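Local coordinates for protein SsRai1 (Scheffersomyces stipitis, PDB 5BTO) that removes NAD caps from the 5' ends of RNAs as a metal-dependent decapping nuclease, and binds and stimulates the exoribonuclease RAT1, at residues L122-P125 with Y126-D130. Numbering follows the deposited sequence.
Sequences LALP and YNLND
Pro-125 CB packs over the centre of one face of the Tyr-126 ring, a proline–aromatic CH-pi contact between sequence neighbours, 4.1 Å from the centroid. Tyr-126 CG is anti to the carbonyl carbon (chi1 -57°), which places it beside the backbone N, on the side of Pro-125. Replacing the tyrosine with an alanine removes the ring, which would probably uncover Pro-125 CB and open a gap toward Thr-335.

Alongside this contact, two successive 3-10-type backbone bonds carry the chain out of the helix, and a side chain doubles the grip on the first carbonyl. Ala-123 O takes two donors from opposite faces of its plane: Tyr-126 N at 3.2 Å and Asn-127 ND2 at 2.9 Å, the latter nearly straight (171°). Asn-127 OD1 accepts a hydrogen bond from Lys-278 NZ; together the two ends should hold the amide's rotation. Asn-127 N donates a hydrogen bond to Leu-124 O at 2.9 Å. Leu-128 crosses Leu-124 at about a right angle, their CD2 methyls 4.0 Å apart.

A type I turn from Asn-127 to Asp-130 leads toward strand 132-139, with Ala-123 against Phe-277 of helix 266-286, about 8 Å between side chains from substrate-binding Gln-282, Pro-125 and Tyr-126 against helix 333-350, and both leucines on Phe-364 of strand 359-365.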
# COMPACT_ATOMS: atom_id res chain seq x y z
N LEU A 122 8.93 -10.54 6.12
CA LEU A 122 8.58 -11.37 4.98
C LEU A 122 7.28 -12.14 5.23
O LEU A 122 6.47 -12.32 4.33
CB LEU A 122 9.73 -12.34 4.67
CG LEU A 122 9.62 -13.39 3.57
CD1 LEU A 122 9.24 -12.81 2.23
CD2 LEU A 122 10.96 -14.16 3.44
N ALA A 123 7.08 -12.57 6.47
CA ALA A 123 5.95 -13.44 6.81
C ALA A 123 4.71 -12.65 7.21
O ALA A 123 3.65 -13.23 7.41
CB ALA A 123 6.34 -14.40 7.92
N LEU A 124 4.86 -11.33 7.32
CA LEU A 124 3.79 -10.46 7.83
C LEU A 124 2.41 -10.59 7.16
O LEU A 124 1.40 -10.63 7.85
CB LEU A 124 4.28 -8.99 7.84
CG LEU A 124 3.34 -7.90 8.39
CD1 LEU A 124 4.14 -6.72 8.97
CD2 LEU A 124 2.36 -7.40 7.32
N PRO A 125 2.36 -10.67 5.81
CA PRO A 125 1.04 -10.71 5.16
C PRO A 125 0.16 -11.86 5.64
O PRO A 125 -1.07 -11.77 5.52
CB PRO A 125 1.39 -10.92 3.69
CG PRO A 125 2.76 -10.32 3.54
CD PRO A 125 3.46 -10.61 4.84
N TYR A 126 0.77 -12.92 6.16
CA TYR A 126 0.01 -14.11 6.55
C TYR A 126 0.05 -14.31 8.07
O TYR A 126 -0.34 -15.36 8.59
CB TYR A 126 0.49 -15.35 5.78
CG TYR A 126 0.38 -15.09 4.29
CD1 TYR A 126 -0.87 -14.86 3.70
CD2 TYR A 126 1.51 -14.99 3.49
CE1 TYR A 126 -0.98 -14.59 2.35
CE2 TYR A 126 1.39 -14.71 2.13
CZ TYR A 126 0.15 -14.51 1.57
OH TYR A 126 0.03 -14.23 0.23
N ASN A 127 0.48 -13.26 8.76
CA ASN A 127 0.56 -13.25 10.21
C ASN A 127 0.13 -11.90 10.76
O ASN A 127 0.87 -11.24 11.49
CB ASN A 127 1.98 -13.59 10.65
CG ASN A 127 2.31 -15.05 10.41
OD1 ASN A 127 1.90 -15.91 11.19
ND2 ASN A 127 3.00 -15.34 9.32
N LEU A 128 -1.08 -11.49 10.41
CA LEU A 128 -1.51 -10.12 10.66
C LEU A 128 -1.83 -9.81 12.12
O LEU A 128 -2.13 -8.67 12.47
CB LEU A 128 -2.69 -9.74 9.76
CG LEU A 128 -2.39 -9.74 8.26
CD1 LEU A 128 -3.67 -9.71 7.44
CD2 LEU A 128 -1.47 -8.58 7.90
N ASN A 129 -1.78 -10.83 12.98
CA ASN A 129 -2.02 -10.61 14.40
C ASN A 129 -0.74 -10.43 15.20
O ASN A 129 -0.80 -10.16 16.40
CB ASN A 129 -2.84 -11.77 14.99
CG ASN A 129 -4.19 -11.90 14.34
OD1 ASN A 129 -4.88 -10.90 14.09
ND2 ASN A 129 -4.59 -13.13 14.03
N ASP A 130 0.41 -10.57 14.54
CA ASP A 130 1.70 -10.48 15.21
C ASP A 130 2.30 -9.09 15.06
O ASP A 130 2.50 -8.62 13.94
CB ASP A 130 2.70 -11.51 14.66
CG ASP A 130 2.26 -12.95 14.90
OD1 ASP A 130 1.42 -13.20 15.80
OD2 ASP A 130 2.78 -13.85 14.19